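Local coordinates for protein uncharacterized RmlC-like cupin (Ralstonia eutropha JMP134, PDB 3EBR) that is of unknown function but has the beta-barrel fold of the cupins and belongs to the ChrR-like cupin family, at residues Met55-Val69 and Ala84-Pro98. Residues are numbered along the deposited sequence; the frame is centred on the assembly and turned at random. Where two conformers were deposited one is given.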
# COMPACT_ATOMS: atom_id res chain seq x y z
N MSE A 55 -15.72 -5.87 -23.17
CA MSE A 55 -16.16 -6.16 -21.78
C MSE A 55 -16.84 -4.97 -21.13
O MSE A 55 -16.72 -3.85 -21.64
CB MSE A 55 -14.99 -6.74 -20.99
CG MSE A 55 -14.96 -8.23 -21.19
SE MSE A 55 -13.53 -9.05 -20.37
CE MSE A 55 -13.67 -8.42 -18.40
N PRO A 56 -17.57 -5.21 -20.00
CA PRO A 56 -18.32 -4.09 -19.41
C PRO A 56 -17.46 -2.98 -18.84
O PRO A 56 -16.33 -3.23 -18.43
CB PRO A 56 -19.11 -4.75 -18.27
CG PRO A 56 -18.29 -5.89 -17.90
CD PRO A 56 -17.77 -6.43 -19.19
N ARG A 57 -18.00 -1.76 -18.89
CA ARG A 57 -17.32 -0.60 -18.36
C ARG A 57 -17.36 -0.75 -16.85
O ARG A 57 -18.38 -1.17 -16.29
CB ARG A 57 -17.96 0.71 -18.81
CG ARG A 57 -17.17 1.96 -18.38
CD ARG A 57 -17.62 3.20 -19.14
NE ARG A 57 -19.05 3.46 -18.95
CZ ARG A 57 -19.62 4.31 -18.09
NH1 ARG A 57 -18.92 5.10 -17.28
NH2 ARG A 57 -20.95 4.38 -18.06
N HIS A 58 -16.23 -0.48 -16.21
CA HIS A 58 -16.13 -0.57 -14.76
C HIS A 58 -15.45 0.66 -14.21
O HIS A 58 -14.62 1.26 -14.89
CB HIS A 58 -15.36 -1.83 -14.32
CG HIS A 58 -13.92 -1.88 -14.75
ND1 HIS A 58 -13.49 -2.59 -15.85
CD2 HIS A 58 -12.81 -1.32 -14.21
CE1 HIS A 58 -12.18 -2.46 -15.97
NE2 HIS A 58 -11.74 -1.68 -14.99
N HIS A 59 -15.85 1.02 -13.00
CA HIS A 59 -15.27 2.10 -12.22
C HIS A 59 -14.50 1.29 -11.22
O HIS A 59 -15.08 0.35 -10.66
CB HIS A 59 -16.32 2.93 -11.51
CG HIS A 59 -15.76 3.97 -10.60
ND1 HIS A 59 -15.67 5.30 -10.95
CD2 HIS A 59 -15.28 3.89 -9.33
CE1 HIS A 59 -15.16 5.99 -9.95
NE2 HIS A 59 -14.92 5.16 -8.96
N HIS A 60 -13.23 1.65 -11.00
CA HIS A 60 -12.37 0.95 -10.03
C HIS A 60 -11.97 1.91 -8.90
O HIS A 60 -11.51 3.02 -9.16
CB HIS A 60 -11.16 0.33 -10.71
CG HIS A 60 -10.32 -0.47 -9.77
ND1 HIS A 60 -10.84 -1.50 -9.02
CD2 HIS A 60 -9.01 -0.41 -9.47
CE1 HIS A 60 -9.89 -2.02 -8.28
NE2 HIS A 60 -8.76 -1.38 -8.54
N THR A 61 -12.12 1.45 -7.65
CA THR A 61 -11.81 2.25 -6.45
C THR A 61 -10.34 2.44 -6.05
O THR A 61 -10.02 3.45 -5.42
CB THR A 61 -12.60 1.66 -5.24
OG1 THR A 61 -12.22 0.30 -5.03
CG2 THR A 61 -14.11 1.74 -5.49
N GLY A 62 -9.47 1.48 -6.39
CA GLY A 62 -8.03 1.56 -6.06
C GLY A 62 -7.20 1.50 -7.33
O GLY A 62 -7.59 2.06 -8.34
N THR A 63 -6.06 0.84 -7.28
CA THR A 63 -5.18 0.74 -8.43
C THR A 63 -5.25 -0.63 -9.06
O THR A 63 -5.82 -1.56 -8.47
CB THR A 63 -3.73 1.01 -8.02
OG1 THR A 63 -3.36 0.09 -7.00
CG2 THR A 63 -3.58 2.43 -7.49
N VAL A 64 -4.72 -0.73 -10.27
CA VAL A 64 -4.63 -1.98 -11.02
C VAL A 64 -3.31 -1.96 -11.80
O VAL A 64 -3.06 -1.01 -12.53
CB VAL A 64 -5.76 -2.19 -12.04
CG1 VAL A 64 -5.60 -3.55 -12.73
CG2 VAL A 64 -7.11 -2.14 -11.39
N ILE A 65 -2.46 -2.96 -11.59
CA ILE A 65 -1.21 -3.12 -12.32
C ILE A 65 -1.51 -4.28 -13.28
O ILE A 65 -1.90 -5.35 -12.81
CB ILE A 65 -0.04 -3.49 -11.43
CG1 ILE A 65 0.27 -2.36 -10.44
CG2 ILE A 65 1.20 -3.81 -12.29
CD1 ILE A 65 1.33 -2.70 -9.43
N VAL A 66 -1.38 -4.07 -14.59
CA VAL A 66 -1.64 -5.11 -15.57
C VAL A 66 -0.40 -5.38 -16.43
O VAL A 66 0.08 -4.46 -17.08
CB VAL A 66 -2.79 -4.75 -16.54
CG1 VAL A 66 -3.04 -5.91 -17.48
CG2 VAL A 66 -4.07 -4.41 -15.80
N TYR A 67 0.11 -6.62 -16.39
CA TYR A 67 1.21 -7.08 -17.22
C TYR A 67 0.56 -8.03 -18.25
O TYR A 67 -0.03 -9.04 -17.88
CB TYR A 67 2.29 -7.80 -16.43
CG TYR A 67 3.32 -8.43 -17.35
CD1 TYR A 67 4.25 -7.64 -18.02
CD2 TYR A 67 3.33 -9.81 -17.58
CE1 TYR A 67 5.19 -8.21 -18.89
CE2 TYR A 67 4.26 -10.38 -18.46
CZ TYR A 67 5.19 -9.58 -19.09
OH TYR A 67 6.11 -10.14 -19.93
N THR A 68 0.71 -7.71 -19.53
CA THR A 68 0.13 -8.50 -20.62
C THR A 68 1.06 -9.66 -20.97
O THR A 68 2.16 -9.44 -21.49
CB THR A 68 -0.13 -7.61 -21.83
OG1 THR A 68 -0.92 -6.49 -21.42
CG2 THR A 68 -0.83 -8.38 -22.95
N VAL A 69 0.60 -10.87 -20.68
CA VAL A 69 1.39 -12.09 -20.93
C VAL A 69 1.34 -12.36 -22.44
O VAL A 69 2.38 -12.64 -23.04
CB VAL A 69 0.91 -13.27 -20.07
CG1 VAL A 69 1.75 -14.49 -20.33
CG2 VAL A 69 1.01 -12.89 -18.60
N ALA A 84 1.75 -7.60 -25.69
CA ALA A 84 2.44 -8.57 -24.83
C ALA A 84 3.78 -7.96 -24.43
O ALA A 84 4.46 -7.38 -25.27
CB ALA A 84 2.64 -9.88 -25.54
N GLY A 85 4.11 -8.05 -23.14
CA GLY A 85 5.34 -7.46 -22.60
C GLY A 85 5.18 -6.04 -22.07
O GLY A 85 6.15 -5.47 -21.55
N SER A 86 3.98 -5.46 -22.18
CA SER A 86 3.71 -4.11 -21.70
C SER A 86 3.19 -4.16 -20.27
O SER A 86 2.83 -5.23 -19.78
CB SER A 86 2.67 -3.42 -22.57
OG SER A 86 1.42 -4.07 -22.48
N VAL A 87 3.18 -2.99 -19.64
CA VAL A 87 2.68 -2.78 -18.29
C VAL A 87 1.73 -1.59 -18.31
O VAL A 87 2.10 -0.52 -18.80
CB VAL A 87 3.80 -2.50 -17.25
CG1 VAL A 87 3.19 -2.13 -15.88
CG2 VAL A 87 4.69 -3.69 -17.12
N VAL A 88 0.49 -1.80 -17.85
CA VAL A 88 -0.53 -0.76 -17.73
C VAL A 88 -0.75 -0.53 -16.23
O VAL A 88 -0.86 -1.49 -15.48
CB VAL A 88 -1.86 -1.12 -18.42
CG1 VAL A 88 -2.94 -0.07 -18.12
CG2 VAL A 88 -1.67 -1.27 -19.92
N TYR A 89 -0.80 0.73 -15.80
CA TYR A 89 -1.01 1.10 -14.40
C TYR A 89 -2.26 1.99 -14.32
O TYR A 89 -2.19 3.17 -14.65
CB TYR A 89 0.22 1.83 -13.83
CG TYR A 89 0.29 1.87 -12.29
CD1 TYR A 89 -0.55 2.71 -11.53
CD2 TYR A 89 1.24 1.09 -11.60
CE1 TYR A 89 -0.47 2.74 -10.12
CE2 TYR A 89 1.33 1.12 -10.21
CZ TYR A 89 0.47 1.93 -9.48
OH TYR A 89 0.59 1.95 -8.11
N GLU A 90 -3.41 1.40 -13.94
CA GLU A 90 -4.66 2.14 -13.77
C GLU A 90 -4.62 2.82 -12.38
O GLU A 90 -4.25 2.18 -11.40
CB GLU A 90 -5.93 1.28 -13.85
CG GLU A 90 -6.15 0.26 -14.99
CD GLU A 90 -7.60 -0.34 -14.99
OE1 GLU A 90 -8.59 0.42 -14.98
OE2 GLU A 90 -7.78 -1.57 -15.13
N THR A 91 -5.02 4.09 -12.29
CA THR A 91 -5.06 4.85 -11.01
C THR A 91 -6.49 4.90 -10.43
O THR A 91 -7.45 4.69 -11.13
CB THR A 91 -4.51 6.26 -11.18
OG1 THR A 91 -5.18 6.91 -12.27
CG2 THR A 91 -3.03 6.22 -11.49
N ALA A 92 -6.58 5.20 -9.13
CA ALA A 92 -7.85 5.27 -8.37
C ALA A 92 -9.02 6.10 -8.96
O ALA A 92 -8.79 7.08 -9.67
CB ALA A 92 -7.56 5.74 -6.95
N SER A 93 -10.24 5.63 -8.68
CA SER A 93 -11.53 6.24 -9.07
C SER A 93 -11.65 6.68 -10.54
O SER A 93 -12.08 7.78 -10.84
CB SER A 93 -11.81 7.42 -8.13
OG SER A 93 -11.73 6.98 -6.78
N THR A 94 -11.25 5.79 -11.44
CA THR A 94 -11.30 6.02 -12.89
C THR A 94 -12.18 4.95 -13.53
O THR A 94 -12.33 3.84 -12.98
CB THR A 94 -9.89 6.06 -13.48
OG1 THR A 94 -9.22 4.84 -13.17
CG2 THR A 94 -9.11 7.23 -12.90
N ARG A 95 -12.74 5.29 -14.70
CA ARG A 95 -13.66 4.43 -15.47
C ARG A 95 -13.02 3.95 -16.77
O ARG A 95 -12.41 4.74 -17.49
CB ARG A 95 -14.97 5.18 -15.71
CG ARG A 95 -15.72 5.37 -14.41
CD ARG A 95 -16.90 6.29 -14.49
NE ARG A 95 -17.51 6.43 -13.17
CZ ARG A 95 -18.51 7.27 -12.85
NH1 ARG A 95 -19.09 8.07 -13.76
NH2 ARG A 95 -18.95 7.29 -11.59
N HIS A 96 -13.15 2.65 -17.04
CA HIS A 96 -12.57 2.00 -18.22
C HIS A 96 -13.42 0.89 -18.82
O HIS A 96 -14.01 0.12 -18.07
CB HIS A 96 -11.24 1.38 -17.85
CG HIS A 96 -10.19 2.37 -17.50
ND1 HIS A 96 -9.79 2.59 -16.21
CD2 HIS A 96 -9.52 3.27 -18.27
CE1 HIS A 96 -8.88 3.55 -16.19
NE2 HIS A 96 -8.70 3.98 -17.43
N THR A 97 -13.37 0.78 -20.15
CA THR A 97 -14.09 -0.23 -20.93
C THR A 97 -13.01 -1.06 -21.64
O THR A 97 -12.57 -0.69 -22.73
CB THR A 97 -15.03 0.41 -21.95
OG1 THR A 97 -15.95 1.25 -21.26
CG2 THR A 97 -15.81 -0.67 -22.70
N PRO A 98 -12.55 -2.16 -21.01
CA PRO A 98 -11.51 -2.94 -21.67
C PRO A 98 -12.07 -3.73 -22.85
O PRO A 98 -13.25 -4.12 -22.83
CB PRO A 98 -11.04 -3.90 -20.58
CG PRO A 98 -12.24 -4.11 -19.74
CD PRO A 98 -12.96 -2.79 -19.74
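Val66 and Val88 exchange two nearly straight backbone hydrogen bonds (both 171°), N to O each way, within an antiparallel pairing that runs through both sheets of this cupin barrel. The axes of strands 64-69 and 87-90 come within 4.7 Å, at 162°; past the turns at Thr61-Thr63 and Thr91-Ser93 the same two chains pair again as strands 58-60 and 94-96, staying together as they pass from one sheet of the barrel to the other. At the second turn Ser93 and Thr94 both face His60, a G1 beta bulge.

The fold illustrates how one doubled pairing can set polar groups from both sheets against each other. His58, Glu90 and His96 gather on the side shared with Val64 and Val66. His58 CG sits between the backbone N and the carbonyl carbon (chi1 64°), which brings the ring over toward the partner chain, His96 O lying 3.5 Å above the ring plane, offset toward the rim, while Glu90 meets its edge, Glu90 OE1 3.8 Å from His58 NE2. The Glu90 carboxylate lies alongside Val64, and its OE2 takes a weak hydrogen bond from Tyr75. Facing the other way, Ile65 CG1 packs 3.6 Å from Tyr89 CE2, and Tyr67 stacks on Phe111 of the second subunit.

His59 is gripped at both nitrogens: NE2 bonds Glu117 of the third subunit, whereas ND1 accepts from Arg95 NE at 3.1 Å, the donor 20° out of the imidazole plane.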